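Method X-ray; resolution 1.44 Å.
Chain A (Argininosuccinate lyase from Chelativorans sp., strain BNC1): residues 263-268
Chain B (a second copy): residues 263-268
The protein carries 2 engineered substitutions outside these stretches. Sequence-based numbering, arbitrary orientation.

Chain A, residues 263-268: STDEYQ
Chain B 263-268: STDEYQ

Two copies of the segment STDEYQ meet across an exact two-fold axis, so contacts between unlike residues occur twice, and those between a residue and its own copy once. A:Ser263 (phi/psi -100/11, chi1 p, 60°) is the first residue to leave a preceding helix. A:Thr264 is extended at -59/160, residues 265-267 return to helical angles (-62/-27, -88/-44, -71/-54) without regular helical bonding, and A:Gln268 turns left-handed at 48/43; chain B has the same angles. The register sets A:Glu266 CA 5.2 Å from B:Tyr267 CA, and the reverse pair matches.

With chi1 p (55°), A:Thr264 OG1 accepts a 3.0 Å hydrogen bond from A:Tyr267 N, nearly straight at 164°, while A:Gln268 N donates to A:Thr264 O at 2.9 Å. Its CA-to-CB bond points toward the other stretch, and A:Thr264 CG2 lies 3.4 Å from B:Tyr267 OH. Threonine suits this place because its beta carbon carries both a hydroxyl and a methyl. A:Asp265 (chi1 m, -63°; chi2 -38°) and A:Gln268 (chi1 p, 45°; chi2 t, -178°; chi3 -2°) make no contact.

A:Tyr267 leaves its backbone sideways, but chi1 m (-76°) and chi2 52° carry the ring's end nearer the other chain. Over its face, B:Glu266 CB is 3.5 Å from A:Tyr267 CD1, and B:Glu266 CG sits 3.9 Å from the ring centroid, 16° off the normal, a CH-pi contact. Glutamate, pointing toward the other stretch, bends with chi1 m (-66°), chi2 p (80°) and chi3 11°; its methylenes cover the ring, while OE2 is hydrogen-bonded elsewhere in the structure. The tyrosines meet edge to edge, A:Tyr267 CE1 to B:Tyr267 CE1 at 3.9 Å.

No direct hydrogen bond links the two stretches. A:Glu266 O and B:Glu266 O, both acceptors, approach to 3.9 Å; two waters lie within donating reach of both, though not every such bond can be made at once. Water 1 lies 2.9 Å from B:Glu266 O; its hydrogen bond to A:Glu266 O, at 3.4 Å, is weak. Water 2 reverses the pattern.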

# COMPACT_ATOMS: atom_id res chain seq x y z
N SER A 263 -19.67 -22.92 3.57
CA SER A 263 -20.62 -22.91 4.67
C SER A 263 -21.73 -21.87 4.49
O SER A 263 -22.51 -21.66 5.43
CB SER A 263 -19.90 -22.74 6.01
OG SER A 263 -19.15 -21.53 6.09
N THR A 264 -21.86 -21.27 3.31
CA THR A 264 -23.03 -20.47 3.03
C THR A 264 -24.29 -21.33 3.15
O THR A 264 -24.25 -22.56 3.06
CB THR A 264 -23.00 -19.86 1.62
OG1 THR A 264 -22.83 -20.89 0.63
CG2 THR A 264 -21.92 -18.80 1.52
N ASP A 265 -25.42 -20.65 3.32
CA ASP A 265 -26.71 -21.34 3.33
C ASP A 265 -26.98 -22.04 2.00
O ASP A 265 -27.72 -23.03 1.95
CB ASP A 265 -27.82 -20.33 3.62
CG ASP A 265 -27.69 -19.70 5.00
OD1 ASP A 265 -27.32 -20.42 5.94
OD2 ASP A 265 -27.98 -18.50 5.14
N GLU A 266 -26.40 -21.54 0.92
CA GLU A 266 -26.64 -22.05 -0.42
C GLU A 266 -25.72 -23.20 -0.80
O GLU A 266 -26.18 -24.18 -1.40
CB GLU A 266 -26.48 -20.89 -1.41
CG GLU A 266 -27.54 -19.80 -1.26
CD GLU A 266 -27.28 -18.81 -0.14
OE1 GLU A 266 -26.17 -18.82 0.44
OE2 GLU A 266 -28.21 -18.02 0.15
N TYR A 267 -24.42 -23.11 -0.51
CA TYR A 267 -23.56 -24.25 -0.77
C TYR A 267 -23.86 -25.37 0.22
O TYR A 267 -24.09 -26.51 -0.16
CB TYR A 267 -22.09 -23.91 -0.60
CG TYR A 267 -21.34 -23.11 -1.66
CD1 TYR A 267 -21.81 -21.89 -2.14
CD2 TYR A 267 -20.08 -23.53 -2.08
CE1 TYR A 267 -21.08 -21.14 -3.04
CE2 TYR A 267 -19.34 -22.78 -2.99
CZ TYR A 267 -19.84 -21.58 -3.46
OH TYR A 267 -19.11 -20.81 -4.32
N GLN A 268 -23.81 -25.03 1.52
CA GLN A 268 -24.04 -25.96 2.63
C GLN A 268 -23.28 -27.27 2.47
O GLN A 268 -23.78 -28.35 2.78
CB GLN A 268 -25.53 -26.16 2.93
CG GLN A 268 -26.43 -26.39 1.75
CD GLN A 268 -27.88 -26.52 2.18
OE1 GLN A 268 -28.20 -26.48 3.37
NE2 GLN A 268 -28.77 -26.68 1.20
N SER B 263 -24.40 -15.91 -8.78
CA SER B 263 -24.34 -16.72 -9.98
C SER B 263 -23.48 -17.96 -9.83
O SER B 263 -23.24 -18.65 -10.83
CB SER B 263 -23.92 -15.88 -11.19
OG SER B 263 -22.63 -15.29 -11.03
N THR B 264 -23.06 -18.31 -8.62
CA THR B 264 -22.44 -19.61 -8.40
C THR B 264 -23.42 -20.71 -8.79
O THR B 264 -24.64 -20.52 -8.84
CB THR B 264 -22.03 -19.82 -6.94
OG1 THR B 264 -23.15 -19.63 -6.06
CG2 THR B 264 -20.87 -18.91 -6.57
N ASP B 265 -22.86 -21.90 -9.03
CA ASP B 265 -23.69 -23.07 -9.28
C ASP B 265 -24.59 -23.40 -8.09
O ASP B 265 -25.65 -24.01 -8.26
CB ASP B 265 -22.79 -24.27 -9.60
CG ASP B 265 -21.97 -24.07 -10.86
OD1 ASP B 265 -22.52 -23.50 -11.82
OD2 ASP B 265 -20.81 -24.49 -10.91
N GLU B 266 -24.17 -23.02 -6.89
CA GLU B 266 -24.88 -23.35 -5.67
C GLU B 266 -25.95 -22.33 -5.30
O GLU B 266 -27.05 -22.73 -4.89
CB GLU B 266 -23.85 -23.46 -4.54
CG GLU B 266 -22.88 -24.63 -4.70
CD GLU B 266 -21.73 -24.37 -5.65
OE1 GLU B 266 -21.53 -23.21 -6.07
OE2 GLU B 266 -21.02 -25.36 -5.96
N TYR B 267 -25.67 -21.03 -5.41
CA TYR B 267 -26.73 -20.06 -5.17
C TYR B 267 -27.73 -20.09 -6.32
O TYR B 267 -28.94 -20.22 -6.10
CB TYR B 267 -26.20 -18.64 -5.10
CG TYR B 267 -25.46 -18.13 -3.87
CD1 TYR B 267 -24.38 -18.82 -3.31
CD2 TYR B 267 -25.78 -16.89 -3.33
CE1 TYR B 267 -23.68 -18.30 -2.24
CE2 TYR B 267 -25.08 -16.37 -2.26
CZ TYR B 267 -24.02 -17.07 -1.73
OH TYR B 267 -23.29 -16.55 -0.69
N GLN B 268 -27.23 -19.94 -7.55
CA GLN B 268 -28.02 -19.92 -8.78
C GLN B 268 -29.24 -19.01 -8.67
O GLN B 268 -30.33 -19.33 -9.17
CB GLN B 268 -28.36 -21.32 -9.29
CG GLN B 268 -28.84 -22.31 -8.28
CD GLN B 268 -29.08 -23.67 -8.90
OE1 GLN B 268 -28.92 -23.85 -10.11
NE2 GLN B 268 -29.47 -24.64 -8.08
O HOH W 1 -27.18 -25.61 -4.30
O HOH W 2 -28.95 -23.86 -2.33